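Local coordinates for sugar ABC transporter, periplasmic sugar-binding protein (Caulobacter crescentus, PDB 4IRX) that binds myo-inositol between its two lobes, as the periplasmic binding protein of an ABC transporter for nutrient uptake, at residues L18-F23 / N173-Q178; V135-D140 / L180-N185; I166-T171 / T188-T193; I198-D203 / M207-A212. All blocks are in the same frame, centred on the assembly; numbering follows the deposited sequence.

Contact 1: L18-F23 / N173-Q178; sequences LSQPFF and NSKRDQ. With INS (1,2,3,4,5,6-hexahydroxy-cyclohexane), chain C.
The inositol-binding cleft between the two lobes is spanned where Gln20 and Ser174, each on the run-in to a helix, close over the same hydroxyl. Inositol O4 donates to Gln20 OE1 at 2.6 Å, while Ser174 OG lies 2.8 Å from that same O4, with O5 a weaker alternative for its one proton. The protein groups themselves meet where Gln20 NE2 passes 3.7 Å from Ser174 CB. Phe22 supplies an apolar floor. Its CG lies anti to the backbone N (chi1 175°), which lays one ring face against the inositol ring, with C2 over the centre, 3.5 Å above the plane of the phenyl; Phe22 CD2 in turn lies over a face of the Phe23 ring. An alanine at Phe22 would remove that face and is likely to leave the C2 side of the inositol ring poorly packed and the Phe23 face uncovered. Nearer the surface, Ser19 and Lys175 converge on Asp17, which is hydrogen-bonded to Ser19 OG and forms a salt bridge with Lys175 NZ. Oriented hydroxyl bonding on one side and a flat hydrocarbon surface on another thus give a polyol both direction and shape.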
loop_
_atom_site.group_PDB
_atom_site.type_symbol
_atom_site.label_atom_id
_atom_site.label_comp_id
_atom_site.label_asym_id
_atom_site.label_seq_id
_atom_site.Cartn_x
_atom_site.Cartn_y
_atom_site.Cartn_z
ATOM N N LEU A 18 -4.561 11.234 -0.565
ATOM C CA LEU A 18 -3.250 11.877 -0.687
ATOM C C LEU A 18 -2.745 12.489 0.615
ATOM O O LEU A 18 -1.747 13.184 0.634
ATOM C CB LEU A 18 -3.193 12.867 -1.861
ATOM C CG LEU A 18 -2.888 12.202 -3.207
ATOM C CD1 LEU A 18 -3.203 13.142 -4.368
ATOM C CD2 LEU A 18 -1.407 11.830 -3.250
ATOM N N SER A 19 -3.414 12.187 1.722
ATOM C CA SER A 19 -2.825 12.484 3.021
ATOM C C SER A 19 -1.880 11.361 3.503
ATOM O O SER A 19 -1.194 11.525 4.521
ATOM C CB SER A 19 -3.903 12.763 4.058
ATOM O OG SER A 19 -4.575 11.582 4.410
ATOM N N GLN A 20 -1.823 10.240 2.768
ATOM C CA GLN A 20 -0.915 9.149 3.142
ATOM C C GLN A 20 0.463 9.404 2.567
ATOM O O GLN A 20 0.604 9.634 1.365
ATOM C CB GLN A 20 -1.407 7.804 2.602
ATOM C CG GLN A 20 -2.717 7.322 3.188
ATOM C CD GLN A 20 -3.013 5.891 2.853
ATOM O OE1 GLN A 20 -2.123 5.141 2.474
ATOM N NE2 GLN A 20 -4.274 5.509 2.945
ATOM N N PRO A 21 1.507 9.335 3.406
ATOM C CA PRO A 21 2.884 9.594 2.961
ATOM C C PRO A 21 3.325 8.717 1.807
ATOM O O PRO A 21 4.038 9.199 0.934
ATOM C CB PRO A 21 3.733 9.259 4.192
ATOM C CG PRO A 21 2.800 9.256 5.338
ATOM C CD PRO A 21 1.414 9.072 4.858
ATOM N N PHE A 22 2.913 7.453 1.808
ATOM C CA PHE A 22 3.271 6.554 0.717
ATOM C C PHE A 22 2.796 7.114 -0.602
ATOM O O PHE A 22 3.519 7.077 -1.593
ATOM C CB PHE A 22 2.618 5.206 0.973
ATOM C CG PHE A 22 2.795 4.205 -0.129
ATOM C CD1 PHE A 22 3.949 3.451 -0.206
ATOM C CD2 PHE A 22 1.769 3.961 -1.028
ATOM C CE1 PHE A 22 4.112 2.493 -1.210
ATOM C CE2 PHE A 22 1.913 2.981 -2.029
ATOM C CZ PHE A 22 3.086 2.241 -2.101
ATOM N N PHE A 23 1.576 7.648 -0.610
ATOM C CA PHE A 23 0.988 8.130 -1.865
ATOM C C PHE A 23 1.469 9.528 -2.272
ATOM O O PHE A 23 1.550 9.819 -3.460
ATOM C CB PHE A 23 -0.545 8.035 -1.828
ATOM C CG PHE A 23 -1.040 6.624 -1.908
ATOM C CD1 PHE A 23 -0.923 5.915 -3.077
ATOM C CD2 PHE A 23 -1.538 5.975 -0.793
ATOM C CE1 PHE A 23 -1.362 4.594 -3.138
ATOM C CE2 PHE A 23 -1.983 4.655 -0.856
ATOM C CZ PHE A 23 -1.880 3.970 -2.031
ATOM N N ASN A 173 -6.266 1.722 9.983
ATOM C CA ASN A 173 -6.793 2.514 8.869
ATOM C C ASN A 173 -5.729 3.355 8.150
ATOM O O ASN A 173 -6.002 4.423 7.620
ATOM C CB ASN A 173 -7.968 3.384 9.370
ATOM C CG ASN A 173 -9.128 2.540 9.833
ATOM O OD1 ASN A 173 -9.699 1.787 9.053
ATOM N ND2 ASN A 173 -9.462 2.630 11.118
ATOM N N SER A 174 -4.491 2.852 8.161
ATOM C CA SER A 174 -3.362 3.549 7.528
ATOM C C SER A 174 -3.154 4.959 8.095
ATOM O O SER A 174 -2.876 5.928 7.363
ATOM C CB SER A 174 -3.557 3.606 5.997
ATOM O OG SER A 174 -3.487 2.297 5.426
ATOM N N LYS A 175 -3.334 5.087 9.400
ATOM C CA LYS A 175 -3.113 6.361 10.064
ATOM C C LYS A 175 -2.181 6.207 11.250
ATOM O O LYS A 175 -2.388 5.348 12.110
ATOM C CB LYS A 175 -4.444 6.967 10.506
ATOM C CG LYS A 175 -5.412 7.270 9.360
ATOM C CD LYS A 175 -4.975 8.493 8.565
ATOM C CE LYS A 175 -5.397 8.401 7.098
ATOM N NZ LYS A 175 -4.933 9.590 6.324
ATOM N N ARG A 176 -1.148 7.032 11.300
ATOM C CA ARG A 176 -0.164 6.961 12.364
ATOM C C ARG A 176 -0.782 7.247 13.735
ATOM O O ARG A 176 -0.426 6.580 14.732
ATOM C CB ARG A 176 1.010 7.909 12.096
ATOM C CG ARG A 176 2.130 7.715 13.092
ATOM C CD ARG A 176 3.334 8.560 12.779
ATOM N NE ARG A 176 3.852 8.271 11.453
ATOM C CZ ARG A 176 5.052 8.664 11.021
ATOM N NH1 ARG A 176 5.854 9.354 11.833
ATOM N NH2 ARG A 176 5.438 8.363 9.777
ATOM N N ASP A 177 -1.713 8.210 13.783
ATOM C CA ASP A 177 -2.355 8.575 15.058
ATOM C C ASP A 177 -3.200 7.430 15.614
ATOM O O ASP A 177 -3.167 7.156 16.833
ATOM C CB ASP A 177 -3.163 9.897 14.945
ATOM C CG ASP A 177 -4.310 9.814 13.951
ATOM O OD1 ASP A 177 -4.083 9.350 12.826
ATOM O OD2 ASP A 177 -5.448 10.215 14.293
ATOM N N GLN A 178 -3.939 6.733 14.760
ATOM C CA GLN A 178 -4.684 5.553 15.191
ATOM C C GLN A 178 -3.744 4.418 15.569
ATOM O O GLN A 178 -3.982 3.691 16.531
ATOM C CB GLN A 178 -5.701 5.085 14.152
ATOM C CG GLN A 178 -6.798 6.115 13.898
ATOM C CD GLN A 178 -7.804 5.637 12.865
ATOM O OE1 GLN A 178 -8.220 4.491 12.877
ATOM N NE2 GLN A 178 -8.186 6.520 11.969
HETATM C C1 INS C . -0.030 0.870 0.129
HETATM C C2 INS C . 0.911 1.352 1.182
HETATM C C3 INS C . 0.226 2.427 1.985
HETATM C C4 INS C . -0.998 1.879 2.646
HETATM C C5 INS C . -1.974 1.433 1.624
HETATM C C6 INS C . -1.355 0.407 0.703
HETATM O O1 INS C . 0.566 -0.159 -0.621
HETATM O O2 INS C . 1.302 0.281 1.988
HETATM O O3 INS C . 1.107 2.976 2.935
HETATM O O4 INS C . -1.567 2.824 3.496
HETATM O O5 INS C . -3.106 0.930 2.259
HETATM O O6 INS C . -2.273 -0.051 -0.255
HETATM O O HOH W 1 -2.442 9.461 6.608
#

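Contact 2: V135-D140 / L180-N185; sequences VVITND and LTVTQN. With INS (1,2,3,4,5,6-hexahydroxy-cyclohexane), chain C.
Ile137 reaches from strand 132-138 to helix 176-189 through one methyl, CD1, which lies 4.0 Å from Val182 CG1 and equally far from Thr183 OG1. With CG1 beside the backbone N (chi1 -54°) and the chain bent again at chi2 (-68°), the ethyl arm is carried toward the helix, where it slides past the Val182 side chain in the opposite direction. The threonine oxygen is not an unmet polar group against a hydrocarbon, for Thr183 OG1 is bonded to the backbone oxygen of Ala179, one turn earlier. Thr183 also touches Ala209 and Ala212 of helix 203-215.

Farther along the segment the chain leaves the strand and enters the pocket. There Asn139 ND2 donates to inositol O5 at 2.8 Å, almost straight (174°), and O5 donates a hydrogen bond to Asp140 OD2 at 2.6 Å. Other pocket residues hold that aspartate: Arg97 forms a salt bridge to OD2, Gln20 NE2 bonds the same oxygen, and Ser174 OG bonds the Asp140 backbone N.

Such a division of labour, with apolar side chains tying strand to helix and the loop at the strand's C-terminal end holding the ligand, is typical of the alpha/beta lobes of periplasmic binding proteins, where loops at the C-terminal ends of parallel strands line the cleft.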
loop_
_atom_site.group_PDB
_atom_site.type_symbol
_atom_site.label_atom_id
_atom_site.label_comp_id
_atom_site.label_asym_id
_atom_site.label_seq_id
_atom_site.Cartn_x
_atom_site.Cartn_y
_atom_site.Cartn_z
ATOM N N VAL A 135 1.221 -9.449 17.162
ATOM C CA VAL A 135 0.116 -8.510 16.964
ATOM C C VAL A 135 0.138 -8.081 15.510
ATOM O O VAL A 135 1.205 -7.794 14.968
ATOM C CB VAL A 135 0.297 -7.270 17.884
ATOM C CG1 VAL A 135 -0.721 -6.161 17.546
ATOM C CG2 VAL A 135 0.120 -7.690 19.319
ATOM N N VAL A 136 -1.026 -8.037 14.863
ATOM C CA VAL A 136 -1.096 -7.592 13.467
ATOM C C VAL A 136 -1.925 -6.314 13.396
ATOM O O VAL A 136 -3.055 -6.272 13.886
ATOM C CB VAL A 136 -1.673 -8.710 12.533
ATOM C CG1 VAL A 136 -1.715 -8.228 11.053
ATOM C CG2 VAL A 136 -0.862 -9.981 12.693
ATOM N N ILE A 137 -1.319 -5.244 12.878
ATOM C CA ILE A 137 -1.997 -3.956 12.701
ATOM C C ILE A 137 -2.155 -3.716 11.194
ATOM O O ILE A 137 -1.174 -3.592 10.461
ATOM C CB ILE A 137 -1.182 -2.785 13.308
ATOM C CG1 ILE A 137 -0.854 -3.062 14.783
ATOM C CG2 ILE A 137 -1.924 -1.467 13.106
ATOM C CD1 ILE A 137 -2.045 -3.052 15.705
ATOM N N THR A 138 -3.398 -3.691 10.720
ATOM C CA THR A 138 -3.662 -3.705 9.278
ATOM C C THR A 138 -3.869 -2.313 8.684
ATOM O O THR A 138 -4.259 -1.368 9.384
ATOM C CB THR A 138 -4.881 -4.580 8.905
ATOM O OG1 THR A 138 -6.094 -3.913 9.310
ATOM C CG2 THR A 138 -4.797 -5.946 9.576
ATOM N N ASN A 139 -3.558 -2.192 7.396
ATOM C CA ASN A 139 -3.808 -0.971 6.632
ATOM C C ASN A 139 -5.232 -0.937 6.053
ATOM O O ASN A 139 -5.951 -1.933 6.131
ATOM C CB ASN A 139 -2.789 -0.882 5.492
ATOM C CG ASN A 139 -2.910 -2.032 4.500
ATOM O OD1 ASN A 139 -2.859 -3.202 4.890
ATOM N ND2 ASN A 139 -3.048 -1.707 3.198
ATOM N N ASP A 140 -5.594 0.210 5.465
ATOM C CA ASP A 140 -6.821 0.413 4.644
ATOM C C ASP A 140 -7.709 -0.836 4.432
ATOM O O ASP A 140 -7.511 -1.582 3.468
ATOM C CB ASP A 140 -6.442 0.936 3.232
ATOM C CG ASP A 140 -5.967 2.373 3.212
ATOM O OD1 ASP A 140 -6.491 3.251 3.955
ATOM O OD2 ASP A 140 -5.068 2.673 2.399
ATOM N N LEU A 180 -0.929 4.644 16.977
ATOM C CA LEU A 180 -0.399 4.860 18.325
ATOM C C LEU A 180 -1.398 4.378 19.388
ATOM O O LEU A 180 -1.081 3.556 20.251
ATOM C CB LEU A 180 -0.037 6.345 18.542
ATOM C CG LEU A 180 0.364 6.741 19.967
ATOM C CD1 LEU A 180 1.559 5.979 20.396
ATOM C CD2 LEU A 180 0.687 8.245 20.010
ATOM N N THR A 181 -2.634 4.843 19.298
ATOM C CA THR A 181 -3.592 4.530 20.346
ATOM C C THR A 181 -4.061 3.083 20.269
ATOM O O THR A 181 -4.230 2.415 21.301
ATOM C CB THR A 181 -4.780 5.486 20.312
ATOM O OG1 THR A 181 -5.357 5.472 19.015
ATOM C CG2 THR A 181 -4.327 6.928 20.610
ATOM N N VAL A 182 -4.254 2.574 19.050
ATOM C CA VAL A 182 -4.647 1.173 18.896
ATOM C C VAL A 182 -3.563 0.263 19.492
ATOM O O VAL A 182 -3.859 -0.673 20.229
ATOM C CB VAL A 182 -4.894 0.819 17.411
ATOM C CG1 VAL A 182 -4.953 -0.703 17.207
ATOM C CG2 VAL A 182 -6.169 1.483 16.932
ATOM N N THR A 183 -2.301 0.543 19.185
ATOM C CA THR A 183 -1.192 -0.246 19.716
ATOM C C THR A 183 -1.064 -0.109 21.235
ATOM O O THR A 183 -0.884 -1.100 21.940
ATOM C CB THR A 183 0.143 0.074 18.998
ATOM O OG1 THR A 183 -0.033 -0.145 17.590
ATOM C CG2 THR A 183 1.270 -0.842 19.491
ATOM N N GLN A 184 -1.244 1.113 21.737
ATOM C CA GLN A 184 -1.208 1.309 23.184
ATOM C C GLN A 184 -2.231 0.454 23.905
ATOM O O GLN A 184 -1.914 -0.205 24.901
ATOM C CB GLN A 184 -1.432 2.777 23.544
ATOM C CG GLN A 184 -0.204 3.640 23.255
ATOM C CD GLN A 184 -0.386 5.065 23.710
ATOM O OE1 GLN A 184 -1.356 5.732 23.310
ATOM N NE2 GLN A 184 0.527 5.543 24.558
ATOM N N ASN A 185 -3.456 0.430 23.384
ATOM C CA ASN A 185 -4.520 -0.302 24.033
ATOM C C ASN A 185 -4.256 -1.815 23.975
ATOM O O ASN A 185 -4.532 -2.539 24.942
ATOM C CB ASN A 185 -5.851 0.075 23.408
ATOM C CG ASN A 185 -6.356 1.407 23.898
ATOM O OD1 ASN A 185 -5.888 1.918 24.919
ATOM N ND2 ASN A 185 -7.301 1.993 23.167
HETATM C C1 INS C . -0.030 0.870 0.129
HETATM C C2 INS C . 0.911 1.352 1.182
HETATM C C3 INS C . 0.226 2.427 1.985
HETATM C C4 INS C . -0.998 1.879 2.646
HETATM C C5 INS C . -1.974 1.433 1.624
HETATM C C6 INS C . -1.355 0.407 0.703
HETATM O O1 INS C . 0.566 -0.159 -0.621
HETATM O O2 INS C . 1.302 0.281 1.988
HETATM O O3 INS C . 1.107 2.976 2.935
HETATM O O4 INS C . -1.567 2.824 3.496
HETATM O O5 INS C . -3.106 0.930 2.259
HETATM O O6 INS C . -2.273 -0.051 -0.255
#

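Contact 3: I166-T171 / T188-T193; sequences IVTEQT and TSMRDT
Val167 makes the principal touch, its CG2 lying 3.6 Å from CE of selenomethionine Met190 in one of its two conformers, with the selenium 3.9 Å from Val167 CG2. CB of Val167 approaches the same methyl, and the two side chains cross obliquely, the valine meeting the selenomethionine at its end. Met190 places CG between its backbone N and carbonyl carbon (chi1 61°) and bends at chi3 (64°), swinging CE back to the strand. Next along strand 164-171, Thr168 adds a looser touch through CG2, 4.4 Å from Met190 CE; since Thr168 too has two conformers, these separations hold for one pairing and are doubtful as a permanent state. Two residues on, Gln170 NE2 donates to Thr168 OG1 at 3.0 Å, close to the amide plane, though this depends on the threonine conformer. On the other segment, Met190 begins a type I turn, closed by Thr193 N to Met190 O at 2.9 Å, near the C-terminal end of helix 176-189. Val167 also packs on Val135, and both Val167 and Met190 touch Arg133. With no polar bond across it, this surface contact depends on van der Waals packing, which sets no direction and is compatible with the alternative positions observed.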
loop_
_atom_site.group_PDB
_atom_site.type_symbol
_atom_site.label_atom_id
_atom_site.label_comp_id
_atom_site.label_asym_id
_atom_site.label_seq_id
_atom_site.Cartn_x
_atom_site.Cartn_y
_atom_site.Cartn_z
ATOM N N ILE A 166 -1.407 -15.346 16.900
ATOM C CA ILE A 166 -1.905 -14.017 16.567
ATOM C C ILE A 166 -2.783 -13.602 17.733
ATOM O O ILE A 166 -3.938 -14.012 17.827
ATOM C CB ILE A 166 -2.661 -13.971 15.227
ATOM C CG1 ILE A 166 -1.749 -14.419 14.080
ATOM C CG2 ILE A 166 -3.156 -12.556 14.959
ATOM C CD1 ILE A 166 -2.422 -14.409 12.691
ATOM N N VAL A 167 -2.194 -12.835 18.649
ATOM C CA VAL A 167 -2.876 -12.469 19.888
ATOM C C VAL A 167 -4.014 -11.501 19.629
ATOM O O VAL A 167 -5.093 -11.641 20.210
ATOM C CB VAL A 167 -1.880 -11.977 20.930
ATOM C CG1 VAL A 167 -0.978 -13.100 21.356
ATOM C CG2 VAL A 167 -1.034 -10.889 20.354
ATOM N N THR A 168 -3.799 -10.539 18.730
ATOM C CA THR A 168 -4.913 -9.759 18.221
ATOM C C THR A 168 -4.554 -9.199 16.854
ATOM O O THR A 168 -3.388 -9.056 16.498
ATOM C CB THR A 168 -5.357 -8.659 19.205
ATOM O OG1 THR A 168 -6.522 -7.996 18.701
ATOM C CG2 THR A 168 -4.261 -7.666 19.416
ATOM N N GLU A 169 -5.587 -8.987 16.054
ATOM C CA GLU A 169 -5.427 -8.399 14.728
ATOM C C GLU A 169 -6.430 -7.257 14.631
ATOM O O GLU A 169 -7.641 -7.482 14.810
ATOM C CB GLU A 169 -5.668 -9.471 13.662
ATOM C CG GLU A 169 -5.624 -8.994 12.216
ATOM C CD GLU A 169 -5.701 -10.157 11.237
ATOM O OE1 GLU A 169 -4.876 -11.101 11.339
ATOM O OE2 GLU A 169 -6.608 -10.142 10.377
ATOM N N GLN A 170 -5.936 -6.035 14.405
ATOM C CA GLN A 170 -6.785 -4.858 14.391
ATOM C C GLN A 170 -6.327 -3.912 13.312
ATOM O O GLN A 170 -5.153 -3.923 12.942
ATOM C CB GLN A 170 -6.787 -4.151 15.755
ATOM C CG GLN A 170 -7.483 -4.992 16.828
ATOM C CD GLN A 170 -7.494 -4.327 18.177
ATOM O OE1 GLN A 170 -7.662 -3.111 18.274
ATOM N NE2 GLN A 170 -7.316 -5.126 19.238
ATOM N N THR A 171 -7.240 -3.095 12.795
ATOM C CA THR A 171 -6.829 -2.087 11.829
ATOM C C THR A 171 -6.496 -0.769 12.504
ATOM O O THR A 171 -7.048 -0.431 13.558
ATOM C CB THR A 171 -7.871 -1.868 10.710
ATOM O OG1 THR A 171 -7.246 -1.119 9.656
ATOM C CG2 THR A 171 -9.096 -1.119 11.221
ATOM N N THR A 188 -1.631 -2.536 26.582
ATOM C CA THR A 188 -2.230 -2.513 27.907
ATOM C C THR A 188 -2.989 -3.802 28.186
ATOM O O THR A 188 -2.916 -4.353 29.289
ATOM C CB THR A 188 -3.159 -1.301 28.014
ATOM O OG1 THR A 188 -2.356 -0.133 27.957
ATOM C CG2 THR A 188 -3.973 -1.333 29.339
ATOM N N SER A 189 -3.703 -4.307 27.184
ATOM C CA SER A 189 -4.471 -5.556 27.333
ATOM C C SER A 189 -3.600 -6.778 27.569
ATOM O O SER A 189 -4.088 -7.783 28.075
ATOM C CB SER A 189 -5.386 -5.763 26.130
ATOM O OG SER A 189 -4.694 -6.309 25.005
HETATM N N MSE A 190 -2.326 -6.708 27.209
HETATM C CA MSE A 190 -1.442 -7.858 27.498
HETATM C C MSE A 190 -0.153 -7.417 28.169
HETATM O O MSE A 190 0.936 -7.935 27.909
HETATM C CB MSE A 190 -1.129 -8.646 26.239
HETATM C CG MSE A 190 -0.437 -7.804 25.247
HETATM SE SE MSE A 190 -0.289 -8.688 23.541
HETATM C CE MSE A 190 -2.202 -8.851 23.062
ATOM N N ARG A 191 -0.286 -6.484 29.103
ATOM C CA ARG A 191 0.902 -5.933 29.731
ATOM C C ARG A 191 1.689 -6.938 30.557
ATOM O O ARG A 191 2.882 -6.765 30.779
ATOM C CB ARG A 191 0.560 -4.666 30.518
ATOM C CG ARG A 191 -0.415 -4.884 31.637
ATOM C CD ARG A 191 -0.887 -3.545 32.179
ATOM N NE ARG A 191 0.239 -2.742 32.647
ATOM C CZ ARG A 191 0.542 -2.559 33.928
ATOM N NH1 ARG A 191 -0.201 -3.123 34.873
ATOM N NH2 ARG A 191 1.581 -1.804 34.263
ATOM N N ASP A 192 1.033 -8.008 30.978
ATOM C CA ASP A 192 1.721 -9.034 31.746
ATOM C C ASP A 192 2.454 -10.009 30.819
ATOM O O ASP A 192 3.340 -10.735 31.244
ATOM C CB ASP A 192 0.741 -9.738 32.688
ATOM C CG ASP A 192 0.031 -8.759 33.624
ATOM O OD1 ASP A 192 0.719 -8.118 34.449
ATOM O OD2 ASP A 192 -1.212 -8.623 33.527
ATOM N N THR A 193 2.068 -10.028 29.545
ATOM C CA THR A 193 2.732 -10.879 28.557
ATOM C C THR A 193 2.826 -10.143 27.219
ATOM O O THR A 193 2.069 -10.450 26.299
ATOM C CB THR A 193 1.990 -12.229 28.333
ATOM O OG1 THR A 193 0.659 -11.996 27.858
ATOM C CG2 THR A 193 1.922 -13.050 29.610
#

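Contact 4: I198-D203 / M207-A212; sequences ILCLND and MGALEA. With INS (1,2,3,4,5,6-hexahydroxy-cyclohexane), chain C.
Asp203 O accepts the backbone N of Met207 at 2.9 Å, the i to i+4 bond of the first turn of helix 203-215, and selenomethionine Met207 CG lies 3.2 Å from the same oxygen. The Asp203 side chain is engaged outside the helix, with OD1 bonded to Thr246 and OD2 to the backbone N of Ile231. Just before it, Asn202 is the N-cap: OD1 takes the backbone N of Met205, while ND2 points a single N-H between two inositol hydroxyls, 3.1 Å from O3 and 3.0 Å from O4. Both bonds are bent (146° and 137°), as a bifurcated donor requires. The side chain can serve both ends because CG sits between the backbone N and the carbonyl carbon (chi1 81°). A leucine in place of Asn202 would probably leave the Met205 N-H without its cap and O3 and O4 without their shared donor. Farther from the ligand, Ala209 CB fits against Cys200 SG at 3.7 Å and against Ile198 CG2 at 4.2 Å, letting the helix lie close to strand 197-200 in this beta-alpha-beta unit. One amide therefore couples helix capping to ligand recognition, while the Ala209 methyl packs the helix against the strand.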
loop_
_atom_site.group_PDB
_atom_site.type_symbol
_atom_site.label_atom_id
_atom_site.label_comp_id
_atom_site.label_asym_id
_atom_site.label_seq_id
_atom_site.Cartn_x
_atom_site.Cartn_y
_atom_site.Cartn_z
ATOM N N ILE A 198 5.211 -6.942 16.541
ATOM C CA ILE A 198 4.070 -6.192 16.020
ATOM C C ILE A 198 4.314 -6.043 14.510
ATOM O O ILE A 198 5.223 -5.319 14.063
ATOM C CB ILE A 198 3.956 -4.800 16.688
ATOM C CG1 ILE A 198 3.942 -4.954 18.202
ATOM C CG2 ILE A 198 2.671 -4.133 16.258
ATOM C CD1 ILE A 198 3.913 -3.641 18.971
ATOM N N LEU A 199 3.493 -6.730 13.730
ATOM C CA LEU A 199 3.549 -6.641 12.273
ATOM C C LEU A 199 2.592 -5.556 11.814
ATOM O O LEU A 199 1.374 -5.673 11.994
ATOM C CB LEU A 199 3.145 -7.982 11.632
ATOM C CG LEU A 199 4.021 -9.217 11.843
ATOM C CD1 LEU A 199 3.521 -10.398 11.027
ATOM C CD2 LEU A 199 5.474 -8.923 11.462
ATOM N N CYS A 200 3.144 -4.482 11.257
ATOM C CA CYS A 200 2.347 -3.345 10.825
ATOM C C CYS A 200 2.356 -3.292 9.315
ATOM O O CYS A 200 3.421 -3.338 8.691
ATOM C CB CYS A 200 2.938 -2.055 11.374
ATOM S SG CYS A 200 2.938 -1.984 13.156
ATOM N N LEU A 201 1.166 -3.179 8.730
ATOM C CA LEU A 201 1.046 -3.325 7.290
ATOM C C LEU A 201 1.288 -2.027 6.500
ATOM O O LEU A 201 1.072 -1.966 5.284
ATOM C CB LEU A 201 -0.270 -4.022 6.924
ATOM C CG LEU A 201 -0.231 -5.558 7.008
ATOM C CD1 LEU A 201 0.331 -6.135 8.293
ATOM C CD2 LEU A 201 -1.620 -6.091 6.766
ATOM N N ASN A 202 1.762 -0.982 7.181
ATOM C CA ASN A 202 2.501 0.080 6.508
ATOM C C ASN A 202 3.463 0.752 7.477
ATOM O O ASN A 202 3.363 0.569 8.692
ATOM C CB ASN A 202 1.614 1.080 5.711
ATOM C CG ASN A 202 0.975 2.157 6.559
ATOM O OD1 ASN A 202 1.147 2.207 7.772
ATOM N ND2 ASN A 202 0.232 3.039 5.919
ATOM N N ASP A 203 4.401 1.507 6.931
ATOM C CA ASP A 203 5.463 2.111 7.747
ATOM C C ASP A 203 4.956 3.285 8.569
ATOM O O ASP A 203 5.430 3.505 9.663
ATOM C CB ASP A 203 6.620 2.611 6.880
ATOM C CG ASP A 203 7.532 1.493 6.403
ATOM O OD1 ASP A 203 7.563 0.396 7.031
ATOM O OD2 ASP A 203 8.232 1.754 5.401
HETATM N N MSE A 207 5.497 3.464 12.590
HETATM C CA MSE A 207 6.064 4.552 13.382
HETATM C C MSE A 207 5.230 4.781 14.634
HETATM O O MSE A 207 5.780 4.928 15.737
HETATM C CB MSE A 207 6.188 5.811 12.538
HETATM C CG MSE A 207 7.109 5.630 11.345
HETATM SE SE MSE A 207 8.942 5.215 11.741
HETATM C CE MSE A 207 9.283 6.646 12.996
ATOM N N GLY A 208 3.908 4.790 14.486
ATOM C CA GLY A 208 3.028 4.850 15.651
ATOM C C GLY A 208 3.178 3.701 16.633
ATOM O O GLY A 208 3.173 3.899 17.856
ATOM N N ALA A 209 3.323 2.490 16.110
ATOM C CA ALA A 209 3.504 1.355 16.994
ATOM C C ALA A 209 4.836 1.418 17.711
ATOM O O ALA A 209 4.893 1.072 18.909
ATOM C CB ALA A 209 3.354 0.022 16.230
ATOM N N LEU A 210 5.888 1.864 17.022
ATOM C CA LEU A 210 7.180 2.069 17.715
ATOM C C LEU A 210 7.021 3.049 18.879
ATOM O O LEU A 210 7.591 2.840 19.971
ATOM C CB LEU A 210 8.272 2.578 16.766
ATOM C CG LEU A 210 9.007 1.654 15.783
ATOM C CD1 LEU A 210 9.894 2.495 14.893
ATOM C CD2 LEU A 210 9.868 0.647 16.539
ATOM N N GLU A 211 6.267 4.123 18.635
ATOM C CA GLU A 211 6.039 5.118 19.683
ATOM C C GLU A 211 5.242 4.531 20.832
ATOM O O GLU A 211 5.575 4.789 21.986
ATOM C CB GLU A 211 5.375 6.369 19.106
ATOM C CG GLU A 211 6.324 7.090 18.174
ATOM C CD GLU A 211 5.675 8.120 17.331
ATOM O OE1 GLU A 211 4.437 8.179 17.239
ATOM O OE2 GLU A 211 6.417 8.930 16.734
ATOM N N ALA A 212 4.222 3.726 20.534
ATOM C CA ALA A 212 3.467 3.061 21.601
ATOM C C ALA A 212 4.362 2.153 22.453
ATOM O O ALA A 212 4.237 2.119 23.691
ATOM C CB ALA A 212 2.299 2.277 21.004
HETATM C C1 INS C . -0.030 0.870 0.129
HETATM C C2 INS C . 0.911 1.352 1.182
HETATM C C3 INS C . 0.226 2.427 1.985
HETATM C C4 INS C . -0.998 1.879 2.646
HETATM C C5 INS C . -1.974 1.433 1.624
HETATM C C6 INS C . -1.355 0.407 0.703
HETATM O O1 INS C . 0.566 -0.159 -0.621
HETATM O O2 INS C . 1.302 0.281 1.988
HETATM O O3 INS C . 1.107 2.976 2.935
HETATM O O4 INS C . -1.567 2.824 3.496
HETATM O O5 INS C . -3.106 0.930 2.259
HETATM O O6 INS C . -2.273 -0.051 -0.255
#

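In the fold
From the N terminus, contact 1 opens at 18-23, in the lobe built on the seven-stranded sheet, and waits about 150 residues for its partner. Contacts 2 and 3 open meanwhile on strands 132-138 and 164-171, neighbours in the four-stranded parallel sheet. The chain then closes all three in turn, at 173-178, 180-185 and 188-193, along helix 176-189 and the turn near its end, so each crosses the others and none is nested. Contact 4 follows in series as a local loop on strand 197-200, which pairs with strand 132-138. Contact 1 joins the lobes, contacts 2 and 4 pack helices on that sheet, contact 3 packs the turn on its edge strand, and inositol touches contacts 1, 2 and 4.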